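Local atomic coordinates of glycoside Hydrolase Family 43_12 (Metagenome, PDB entry 7JVH), a protein that probably hydrolyses glycosidic bonds in plant cell-wall polysaccharides such as arabinoxylan, as a family 43 glycoside hydrolase of subfamily 12. Residues 28-33 and 447-452; 414-419 and 432-437; 471-476 and 526-531; 481-486 and 503-508. All blocks are in the same frame, centred on the assembly; numbering follows the deposited sequence.

Interaction 1. Residues 28-33 and 447-452; sequences ATFTNF and TTLSYN
A classic beta bulge sets Thr31 and Asn32 together against the single residue Thr448, in the antiparallel pairing of strands 28-37 and 442-451 of the concanavalin A-like sandwich. The register confirms it: Phe30 pairs with Leu449 and Phe33 with Thr447, one residue fewer on the second strand. Thr31 N reaches Thr448 O at 2.7 Å, but the bond is bent (142° at the hydrogen), and the one from Asn32 N to the same oxygen is weak. Before the bulge the geometry is regular, with Ser450 N donating to Thr29 O at 2.9 Å and 171°.

Phe30 can be traced outward from CB, which sits 4.0 Å from Thr448 O. Its CG is anti to the carbonyl carbon (chi1 -60°), laying the side chain alongside Leu449. CD2 approaches Leu449 CB at 3.6 Å, while Thr447 OG1 comes to the ring edge; farther out, CE2 meets Leu449 CD1 at 4.0 Å. The ring also packs on Leu416, Met418 and Met563. Beside the bulge, the CG2 methyls of Thr31 and Thr448 touch at 3.5 Å. Two bonds grip Asn32 O: one from Thr448 N, the other from Thr447 OG1 at 2.7 Å.

Interaction 2. Residues 414-419 and 432-437; sequences GGLQMT and SALFHR
This contact belongs to the core of the C-terminal beta sandwich, where Leu416 of strand 416-418 meets Leu434 of strand 433-437 from the facing sheet. The strands run at 137° to each other. Two observations show packing between sheets, as opposed to pairing within one: the strand axes come no closer than 9.6 Å, and no hydrogen bond links the two segments.

The leucines cross at about a right angle, and one methyl of each does the touching, Leu416 CD1 against Leu434 CD2 at 3.4 Å, a tight approach. Leu434 is turned into this meeting by its first torsion, with CG opposite the backbone N (chi1 -157°). Beside them lies Met418, present as selenomethionine. Its chain runs straight through CG and then bends at the selenium (chi3 80°), which swings CE toward Leu434 CB, 4.3 Å away. The selenium itself lies 3.8 Å from Ser432 O, a loose approach to the backbone.

Toward Ser432 the segments draw together, the CA atoms of Thr419 and Ser432 being 7.0 Å apart. Here Ser432 CB rests 3.4 Å from Thr419 O. The Ser432 hydroxyl is engaged elsewhere, hydrogen-bonded to Val565 O and Leu421 N.

Strand 416-418 is bonded to strand 28-37, whose Phe30 touches both Leu416 and Met418. Strand 433-437 is an outermost strand of its own sheet, next to strand 560-566; Met563 from that strand and Ile408 from strand 408-410 help enclose the apolar cluster.

Interaction 3. Residues 471-476 and 526-531; sequences YVLTVQ and YQFSYT
Tyr471, Leu473 and Phe528 carry most of this buried contact, in which strands 469-477 and 525-531 run nearly parallel (11°) with axes 8.9 Å apart and no hydrogen bond between them. The apolar contacts centre on the Phe528 ring. Its CE1 meets Tyr471 CB at 3.6 Å and, across the ring, its CD2 meets Leu473 CB at 3.7 Å. Leu473, with CG trans to its own nitrogen (chi1 177°), runs antiparallel to the Phe528 side chain and brings CD2 to 3.6 Å from Ser529 O. If Phe528 were an alanine, the loss of the ring would probably open a gap between Tyr471 and Leu473 and set both side chains freer to move.

The aromatic pair is Tyr471 and Tyr526. Tyr526 CD1 comes to the edge of the Tyr471 ring, 4.1 Å from CE2, with the ring planes at 58°.

The two tyrosine hydroxyls find partners outside the pair of strands: Tyr471 OH bonds to Asp544 O, and Tyr526 OH to Gln438 and Asn331. Apolar side chains packed between two sheets, without backbone bonds across, are what a beta sandwich is built on, here the concanavalin A-like one.

Interaction 4. Residues 481-486 and 503-508; sequences EQVLVL and VAKEPI
Val483 to Leu486 pair antiparallel with Pro507 to Ala504, the strand axes 4.6 Å apart and their directions at 167°, as expected of a beta hairpin. Leu484 and Glu506 form a hydrogen-bonded pair, with Leu484 N donating to Glu506 O at 2.8 Å and almost straight (174°). Near Val503 the regularity breaks: Leu486 O accepts from Val503 N at 2.8 Å and, weakly, from Ala504 N, the signature of a classic beta bulge. At the other end, Ile508 N donates to Gln482 O at 3.2 Å.

The side chain of Ile508 packs against the same carbonyl. CG1 lies between the backbone N and carbonyl carbon (chi1 58°), which presses it to 3.4 Å from Gln482 O and carries CD1 to Gln482 CB. The other branch, CG2, touches Leu484 CD1 at 4.1 Å, the two side chains crossing at about a right angle. An alanine here would remove both branches and is likely to open a gap beside Leu484 and uncover the Gln482 carbonyl. At the bulge, Leu486 CD2 meets Val503 CG1 at 4.0 Å.

On the face away from Leu484 and Leu486, Lys505 lies alongside Val485, its CG 4.1 Å from Val485 CG2, and its extended chain takes NZ to a salt bridge with Glu478.

Strand 501-507 is outermost in its six-stranded sheet, and strand 482-489 is bonded on its other side to strand 469-477. From the facing sheet, Tyr530 covers Leu484 and Ile508, Phe528 touches Leu486, and Ile539 of strand 536-544 lies against Ala504.

Interactions 1 and 4 join neighbouring strands within a sheet, one in each sheet of the sandwich; both rely on backbone hydrogen bonds whose register is shifted by a classic bulge, and both mix buried with exposed residues. Interactions 2 and 3 bridge the sheets instead, are buried, and use side-chain packing without a cross-bond. They interlock. Phe30 O probably bonds to Leu416 N, so strand 28-37 of interaction 1 lies beside strand 416-418 of interaction 2 in one sheet. Likewise Thr474 O and Val485 N, at 2.8 Å, probably bond interaction 3 to interaction 4, which lies, along the chain, inside the loop closed by interaction 3. Tyr451 packs against both 471-476 and 481-486, whereas interactions 2 and 4 do not touch.

Interaction 1. Residues 28-33 and 447-452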
# COMPACT_ATOMS: atom_id res chain seq x y z
N ALA A 28 2.43 -1.78 -28.22
CA ALA A 28 0.98 -1.78 -28.24
C ALA A 28 0.40 -0.47 -27.70
O ALA A 28 1.09 0.30 -27.04
CB ALA A 28 0.44 -2.96 -27.45
N THR A 29 -0.88 -0.25 -28.01
CA THR A 29 -1.69 0.82 -27.44
C THR A 29 -2.90 0.20 -26.75
O THR A 29 -3.77 -0.38 -27.40
CB THR A 29 -2.13 1.83 -28.52
OG1 THR A 29 -0.97 2.35 -29.18
CG2 THR A 29 -2.89 2.99 -27.92
N PHE A 30 -2.95 0.33 -25.42
CA PHE A 30 -4.05 -0.18 -24.61
C PHE A 30 -5.11 0.90 -24.53
O PHE A 30 -4.89 1.95 -23.95
CB PHE A 30 -3.56 -0.57 -23.22
CG PHE A 30 -2.51 -1.65 -23.22
CD1 PHE A 30 -1.17 -1.33 -23.41
CD2 PHE A 30 -2.86 -2.98 -23.04
CE1 PHE A 30 -0.19 -2.32 -23.42
CE2 PHE A 30 -1.88 -3.97 -23.06
CZ PHE A 30 -0.55 -3.64 -23.23
N THR A 31 -6.26 0.63 -25.17
CA THR A 31 -7.34 1.60 -25.35
C THR A 31 -8.32 1.60 -24.17
O THR A 31 -9.08 2.55 -24.01
CB THR A 31 -8.10 1.31 -26.66
OG1 THR A 31 -8.95 2.41 -26.98
CG2 THR A 31 -8.97 0.09 -26.51
N ASN A 32 -8.31 0.52 -23.38
CA ASN A 32 -9.15 0.37 -22.20
C ASN A 32 -8.52 -0.51 -21.12
O ASN A 32 -7.80 -1.46 -21.43
CB ASN A 32 -10.49 -0.26 -22.56
CG ASN A 32 -11.38 -0.50 -21.34
OD1 ASN A 32 -11.58 -1.63 -20.91
ND2 ASN A 32 -11.88 0.58 -20.76
N PHE A 33 -8.80 -0.18 -19.86
CA PHE A 33 -8.70 -1.12 -18.75
C PHE A 33 -9.96 -1.01 -17.90
O PHE A 33 -10.38 0.09 -17.55
CB PHE A 33 -7.45 -0.86 -17.88
CG PHE A 33 -7.13 -2.01 -16.97
CD1 PHE A 33 -7.70 -2.11 -15.71
CD2 PHE A 33 -6.27 -3.01 -17.38
CE1 PHE A 33 -7.41 -3.18 -14.88
CE2 PHE A 33 -5.96 -4.08 -16.54
CZ PHE A 33 -6.54 -4.17 -15.29
N THR A 447 -8.59 -5.82 -20.45
CA THR A 447 -7.92 -4.74 -21.17
C THR A 447 -8.08 -4.98 -22.66
O THR A 447 -8.18 -6.12 -23.12
CB THR A 447 -6.42 -4.63 -20.77
OG1 THR A 447 -5.89 -3.39 -21.26
CG2 THR A 447 -5.59 -5.80 -21.31
N THR A 448 -8.10 -3.88 -23.42
CA THR A 448 -8.28 -3.89 -24.86
C THR A 448 -7.09 -3.18 -25.46
O THR A 448 -6.74 -2.07 -25.04
CB THR A 448 -9.59 -3.19 -25.28
OG1 THR A 448 -10.68 -3.86 -24.64
CG2 THR A 448 -9.80 -3.25 -26.77
N LEU A 449 -6.46 -3.81 -26.45
CA LEU A 449 -5.20 -3.33 -26.99
C LEU A 449 -5.14 -3.49 -28.50
O LEU A 449 -5.71 -4.43 -29.06
CB LEU A 449 -3.98 -3.99 -26.31
CG LEU A 449 -3.61 -5.44 -26.66
CD1 LEU A 449 -2.11 -5.68 -26.67
CD2 LEU A 449 -4.28 -6.39 -25.70
N SER A 450 -4.49 -2.52 -29.14
CA SER A 450 -4.16 -2.55 -30.54
C SER A 450 -2.67 -2.86 -30.62
O SER A 450 -1.83 -2.08 -30.19
CB SER A 450 -4.49 -1.21 -31.20
OG SER A 450 -3.79 -1.07 -32.42
N TYR A 451 -2.36 -4.04 -31.17
CA TYR A 451 -1.06 -4.66 -31.08
C TYR A 451 -0.30 -4.31 -32.33
O TYR A 451 -0.58 -4.86 -33.40
CB TYR A 451 -1.22 -6.18 -30.93
CG TYR A 451 0.06 -6.95 -31.06
CD1 TYR A 451 0.89 -7.15 -29.95
CD2 TYR A 451 0.47 -7.45 -32.28
CE1 TYR A 451 2.09 -7.84 -30.06
CE2 TYR A 451 1.67 -8.14 -32.41
CZ TYR A 451 2.48 -8.33 -31.29
OH TYR A 451 3.64 -9.02 -31.44
N ASN A 452 0.60 -3.34 -32.22
CA ASN A 452 1.62 -3.06 -33.26
C ASN A 452 2.32 -4.30 -33.87
O ASN A 452 3.23 -4.87 -33.27
CB ASN A 452 2.67 -2.12 -32.69
CG ASN A 452 3.60 -1.59 -33.75
OD1 ASN A 452 3.90 -2.29 -34.71
ND2 ASN A 452 4.03 -0.34 -33.60
O HOH W 1 0.04 0.32 -31.06
O HOH W 2 -11.08 -3.93 -22.18

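Interaction 2. Residues 414-419 and 432-437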
# COMPACT_ATOMS: atom_id res chain seq x y z
N GLY A 414 -6.03 9.01 -27.76
CA GLY A 414 -6.14 8.41 -26.44
C GLY A 414 -5.68 6.96 -26.42
O GLY A 414 -5.68 6.29 -27.44
N GLY A 415 -5.30 6.49 -25.23
CA GLY A 415 -4.83 5.13 -25.02
C GLY A 415 -3.39 5.11 -24.55
O GLY A 415 -2.62 6.02 -24.86
N LEU A 416 -3.03 4.06 -23.79
CA LEU A 416 -1.67 3.86 -23.29
C LEU A 416 -0.77 3.26 -24.36
O LEU A 416 -0.72 2.04 -24.53
CB LEU A 416 -1.66 2.93 -22.07
CG LEU A 416 -1.99 3.50 -20.71
CD1 LEU A 416 -1.76 2.46 -19.63
CD2 LEU A 416 -1.15 4.73 -20.43
N GLN A 417 -0.05 4.14 -25.07
CA GLN A 417 1.05 3.78 -25.96
C GLN A 417 2.25 3.47 -25.07
O GLN A 417 2.81 4.38 -24.47
CB GLN A 417 1.40 4.95 -26.86
CG GLN A 417 0.78 4.91 -28.24
CD GLN A 417 1.25 6.07 -29.08
OE1 GLN A 417 2.44 6.42 -29.09
NE2 GLN A 417 0.32 6.69 -29.82
N MSE A 418 2.66 2.19 -24.98
CA MSE A 418 3.81 1.88 -24.15
C MSE A 418 4.84 1.06 -24.92
O MSE A 418 4.52 0.15 -25.68
CB MSE A 418 3.36 1.28 -22.81
CG MSE A 418 2.90 -0.16 -22.78
SE MSE A 418 2.50 -0.68 -20.89
CE MSE A 418 0.72 0.04 -20.51
N THR A 419 6.10 1.49 -24.73
CA THR A 419 7.27 0.95 -25.42
C THR A 419 8.00 0.03 -24.45
O THR A 419 8.06 0.30 -23.26
CB THR A 419 8.18 2.11 -25.84
OG1 THR A 419 7.42 3.08 -26.57
CG2 THR A 419 9.34 1.63 -26.71
N SER A 432 8.21 -2.35 -18.19
CA SER A 432 7.24 -1.52 -18.90
C SER A 432 5.85 -2.11 -18.72
O SER A 432 5.34 -2.80 -19.59
CB SER A 432 7.61 -1.40 -20.38
OG SER A 432 7.98 -2.66 -20.89
N ALA A 433 5.25 -1.83 -17.56
CA ALA A 433 3.93 -2.28 -17.18
C ALA A 433 3.29 -1.26 -16.22
O ALA A 433 3.96 -0.67 -15.39
CB ALA A 433 4.01 -3.65 -16.55
N LEU A 434 1.98 -1.04 -16.37
CA LEU A 434 1.21 -0.15 -15.51
C LEU A 434 0.21 -0.99 -14.73
O LEU A 434 -0.47 -1.83 -15.32
CB LEU A 434 0.50 0.95 -16.31
CG LEU A 434 0.14 2.22 -15.56
CD1 LEU A 434 1.36 2.88 -14.95
CD2 LEU A 434 -0.58 3.18 -16.50
N PHE A 435 0.15 -0.77 -13.41
CA PHE A 435 -0.51 -1.66 -12.48
C PHE A 435 -1.55 -0.96 -11.62
O PHE A 435 -1.43 0.22 -11.28
CB PHE A 435 0.51 -2.32 -11.55
CG PHE A 435 1.33 -3.41 -12.20
CD1 PHE A 435 0.73 -4.59 -12.62
CD2 PHE A 435 2.70 -3.25 -12.38
CE1 PHE A 435 1.48 -5.59 -13.20
CE2 PHE A 435 3.46 -4.25 -12.97
CZ PHE A 435 2.85 -5.43 -13.37
N HIS A 436 -2.58 -1.75 -11.28
CA HIS A 436 -3.67 -1.37 -10.42
C HIS A 436 -3.67 -2.40 -9.31
O HIS A 436 -3.57 -3.60 -9.59
CB HIS A 436 -4.98 -1.43 -11.21
CG HIS A 436 -6.17 -0.92 -10.46
ND1 HIS A 436 -6.74 -1.61 -9.41
CD2 HIS A 436 -6.90 0.22 -10.61
CE1 HIS A 436 -7.77 -0.92 -8.96
NE2 HIS A 436 -7.88 0.19 -9.66
N ARG A 437 -3.77 -1.94 -8.06
CA ARG A 437 -3.81 -2.82 -6.91
C ARG A 437 -5.02 -3.73 -6.97
O ARG A 437 -6.10 -3.32 -7.41
CB ARG A 437 -3.86 -1.99 -5.62
CG ARG A 437 -2.59 -1.20 -5.33
CD ARG A 437 -2.90 -0.16 -4.29
NE ARG A 437 -1.77 0.65 -3.84
CZ ARG A 437 -1.22 1.65 -4.53
NH1 ARG A 437 -1.64 1.96 -5.76
NH2 ARG A 437 -0.24 2.35 -4.01

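Interaction 3. Residues 471-476 and 526-531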
# COMPACT_ATOMS: atom_id res chain seq x y z
N TYR A 471 1.42 -14.10 -13.13
CA TYR A 471 0.75 -14.70 -14.28
C TYR A 471 0.67 -13.65 -15.38
O TYR A 471 0.31 -12.51 -15.13
CB TYR A 471 -0.65 -15.14 -13.92
CG TYR A 471 -0.73 -16.21 -12.85
CD1 TYR A 471 0.06 -17.34 -12.93
CD2 TYR A 471 -1.62 -16.11 -11.79
CE1 TYR A 471 0.00 -18.33 -11.96
CE2 TYR A 471 -1.68 -17.09 -10.82
CZ TYR A 471 -0.87 -18.20 -10.92
OH TYR A 471 -0.94 -19.20 -9.98
N VAL A 472 1.04 -14.06 -16.61
CA VAL A 472 1.12 -13.15 -17.75
C VAL A 472 0.50 -13.80 -18.98
O VAL A 472 0.79 -14.96 -19.30
CB VAL A 472 2.57 -12.78 -18.07
CG1 VAL A 472 2.62 -11.69 -19.12
CG2 VAL A 472 3.30 -12.34 -16.83
N LEU A 473 -0.38 -13.05 -19.66
CA LEU A 473 -0.99 -13.42 -20.93
C LEU A 473 -0.64 -12.35 -21.93
O LEU A 473 -0.98 -11.19 -21.75
CB LEU A 473 -2.51 -13.51 -20.79
CG LEU A 473 -3.33 -13.84 -22.05
CD1 LEU A 473 -3.14 -15.29 -22.49
CD2 LEU A 473 -4.81 -13.56 -21.83
N THR A 474 0.08 -12.73 -22.99
CA THR A 474 0.60 -11.80 -23.99
C THR A 474 0.28 -12.28 -25.41
O THR A 474 0.32 -13.49 -25.70
CB THR A 474 2.13 -11.64 -23.86
OG1 THR A 474 2.74 -12.93 -23.94
CG2 THR A 474 2.53 -11.02 -22.54
N VAL A 475 -0.05 -11.32 -26.28
CA VAL A 475 -0.02 -11.51 -27.72
C VAL A 475 1.43 -11.39 -28.12
O VAL A 475 2.12 -10.49 -27.66
CB VAL A 475 -0.87 -10.45 -28.48
CG1 VAL A 475 -0.78 -10.60 -29.99
CG2 VAL A 475 -2.31 -10.50 -28.02
N GLN A 476 1.88 -12.32 -28.97
CA GLN A 476 3.23 -12.33 -29.52
C GLN A 476 3.15 -12.62 -31.01
O GLN A 476 2.07 -12.86 -31.51
CB GLN A 476 4.07 -13.38 -28.80
CG GLN A 476 4.19 -13.14 -27.30
CD GLN A 476 5.03 -14.17 -26.59
OE1 GLN A 476 5.90 -14.80 -27.18
NE2 GLN A 476 4.77 -14.36 -25.31
N TYR A 526 -7.33 -18.09 -10.63
CA TYR A 526 -7.39 -17.06 -11.65
C TYR A 526 -7.60 -17.80 -12.97
O TYR A 526 -6.97 -18.82 -13.22
CB TYR A 526 -6.06 -16.29 -11.72
CG TYR A 526 -5.80 -15.32 -10.61
CD1 TYR A 526 -5.31 -15.74 -9.38
CD2 TYR A 526 -6.01 -13.95 -10.79
CE1 TYR A 526 -5.05 -14.84 -8.36
CE2 TYR A 526 -5.77 -13.04 -9.77
CZ TYR A 526 -5.28 -13.49 -8.55
OH TYR A 526 -5.01 -12.62 -7.52
N GLN A 527 -8.52 -17.28 -13.80
CA GLN A 527 -8.85 -17.85 -15.10
C GLN A 527 -8.71 -16.73 -16.12
O GLN A 527 -9.38 -15.71 -16.03
CB GLN A 527 -10.26 -18.41 -15.14
CG GLN A 527 -10.74 -18.82 -16.53
CD GLN A 527 -9.95 -19.98 -17.13
OE1 GLN A 527 -10.00 -21.06 -16.59
NE2 GLN A 527 -9.21 -19.75 -18.25
N PHE A 528 -7.82 -16.95 -17.09
CA PHE A 528 -7.55 -16.02 -18.16
C PHE A 528 -8.45 -16.33 -19.37
O PHE A 528 -8.97 -17.43 -19.52
CB PHE A 528 -6.06 -16.07 -18.53
CG PHE A 528 -5.18 -15.30 -17.57
CD1 PHE A 528 -4.75 -15.86 -16.38
CD2 PHE A 528 -4.79 -14.00 -17.86
CE1 PHE A 528 -3.92 -15.16 -15.52
CE2 PHE A 528 -3.96 -13.29 -16.98
CZ PHE A 528 -3.53 -13.87 -15.81
N SER A 529 -8.64 -15.31 -20.22
CA SER A 529 -9.43 -15.42 -21.42
C SER A 529 -9.04 -14.33 -22.38
O SER A 529 -8.42 -13.33 -21.97
CB SER A 529 -10.93 -15.31 -21.11
OG SER A 529 -11.30 -13.98 -20.72
N TYR A 530 -9.44 -14.51 -23.64
CA TYR A 530 -9.29 -13.52 -24.69
C TYR A 530 -10.57 -13.46 -25.49
O TYR A 530 -11.30 -14.45 -25.58
CB TYR A 530 -8.10 -13.87 -25.60
CG TYR A 530 -8.24 -15.14 -26.40
CD1 TYR A 530 -8.16 -16.38 -25.79
CD2 TYR A 530 -8.42 -15.10 -27.79
CE1 TYR A 530 -8.27 -17.55 -26.53
CE2 TYR A 530 -8.51 -16.25 -28.55
CZ TYR A 530 -8.44 -17.47 -27.92
OH TYR A 530 -8.56 -18.62 -28.64
N THR A 531 -10.87 -12.28 -26.05
CA THR A 531 -12.09 -12.03 -26.79
C THR A 531 -11.72 -11.35 -28.09
O THR A 531 -11.27 -10.20 -28.09
CB THR A 531 -13.08 -11.15 -26.00
OG1 THR A 531 -13.35 -11.75 -24.73
CG2 THR A 531 -14.38 -10.95 -26.83

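Interaction 4. Residues 481-486 and 503-508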
# COMPACT_ATOMS: atom_id res chain seq x y z
N GLU A 481 2.30 -13.99 -38.12
CA GLU A 481 1.13 -14.40 -37.39
C GLU A 481 1.31 -14.11 -35.90
O GLU A 481 2.40 -14.25 -35.35
CB GLU A 481 0.88 -15.89 -37.60
CG GLU A 481 0.06 -16.20 -38.85
CD GLU A 481 -0.64 -17.54 -38.77
OE1 GLU A 481 -1.06 -17.91 -37.62
OE2 GLU A 481 -0.78 -18.21 -39.84
N GLN A 482 0.20 -13.73 -35.26
CA GLN A 482 0.16 -13.51 -33.83
C GLN A 482 -0.33 -14.75 -33.09
O GLN A 482 -1.11 -15.52 -33.61
CB GLN A 482 -0.66 -12.27 -33.47
CG GLN A 482 0.07 -10.96 -33.75
CD GLN A 482 0.30 -10.73 -35.22
OE1 GLN A 482 -0.61 -10.93 -35.99
NE2 GLN A 482 1.49 -10.33 -35.60
N VAL A 483 0.16 -14.90 -31.85
CA VAL A 483 -0.18 -16.00 -30.97
C VAL A 483 -0.47 -15.42 -29.59
O VAL A 483 -0.06 -14.32 -29.28
CB VAL A 483 0.98 -17.01 -30.87
CG1 VAL A 483 1.25 -17.62 -32.22
CG2 VAL A 483 2.23 -16.32 -30.32
N LEU A 484 -1.20 -16.18 -28.77
CA LEU A 484 -1.41 -15.83 -27.38
C LEU A 484 -0.69 -16.82 -26.51
O LEU A 484 -0.82 -18.03 -26.70
CB LEU A 484 -2.90 -15.76 -27.01
CG LEU A 484 -3.69 -14.51 -27.33
CD1 LEU A 484 -5.14 -14.74 -26.92
CD2 LEU A 484 -3.12 -13.28 -26.63
N VAL A 485 0.07 -16.30 -25.54
CA VAL A 485 0.87 -17.10 -24.64
C VAL A 485 0.51 -16.75 -23.18
O VAL A 485 0.47 -15.58 -22.81
CB VAL A 485 2.38 -16.89 -24.90
CG1 VAL A 485 3.24 -17.71 -23.94
CG2 VAL A 485 2.71 -17.24 -26.35
N LEU A 486 0.21 -17.79 -22.40
CA LEU A 486 -0.05 -17.69 -20.99
C LEU A 486 1.15 -18.32 -20.26
O LEU A 486 1.48 -19.49 -20.49
CB LEU A 486 -1.34 -18.40 -20.62
CG LEU A 486 -1.84 -18.33 -19.18
CD1 LEU A 486 -2.18 -16.92 -18.74
CD2 LEU A 486 -3.08 -19.22 -19.05
N VAL A 503 1.95 -22.04 -19.55
CA VAL A 503 0.76 -22.75 -19.09
C VAL A 503 -0.10 -23.17 -20.29
O VAL A 503 -0.58 -24.29 -20.34
CB VAL A 503 -0.09 -21.87 -18.14
CG1 VAL A 503 -1.37 -22.59 -17.76
CG2 VAL A 503 0.70 -21.50 -16.90
N ALA A 504 -0.29 -22.24 -21.24
CA ALA A 504 -1.11 -22.42 -22.41
C ALA A 504 -0.63 -21.53 -23.56
O ALA A 504 0.11 -20.56 -23.35
CB ALA A 504 -2.56 -22.10 -22.10
N LYS A 505 -1.05 -21.89 -24.78
CA LYS A 505 -0.68 -21.18 -26.01
C LYS A 505 -1.69 -21.51 -27.11
O LYS A 505 -2.01 -22.67 -27.31
CB LYS A 505 0.75 -21.57 -26.42
CG LYS A 505 1.30 -20.83 -27.62
CD LYS A 505 2.58 -21.42 -28.15
CE LYS A 505 2.98 -20.68 -29.42
NZ LYS A 505 4.36 -21.01 -29.90
N GLU A 506 -2.17 -20.48 -27.81
CA GLU A 506 -3.12 -20.63 -28.93
C GLU A 506 -2.81 -19.60 -30.02
O GLU A 506 -2.55 -18.44 -29.72
CB GLU A 506 -4.58 -20.40 -28.48
CG GLU A 506 -5.13 -21.40 -27.49
CD GLU A 506 -5.33 -22.79 -28.05
OE1 GLU A 506 -5.31 -23.01 -29.30
OE2 GLU A 506 -5.54 -23.70 -27.22
N PRO A 507 -2.83 -19.99 -31.31
CA PRO A 507 -2.72 -19.02 -32.40
C PRO A 507 -4.01 -18.25 -32.58
O PRO A 507 -5.07 -18.74 -32.22
CB PRO A 507 -2.44 -19.90 -33.62
CG PRO A 507 -2.99 -21.24 -33.27
CD PRO A 507 -2.95 -21.38 -31.78
N ILE A 508 -3.92 -17.03 -33.13
CA ILE A 508 -5.09 -16.18 -33.37
C ILE A 508 -5.07 -15.54 -34.77
O ILE A 508 -5.75 -14.53 -35.01
CB ILE A 508 -5.20 -15.08 -32.28
CG1 ILE A 508 -3.93 -14.22 -32.25
CG2 ILE A 508 -5.38 -15.71 -30.92
CD1 ILE A 508 -4.09 -12.97 -31.43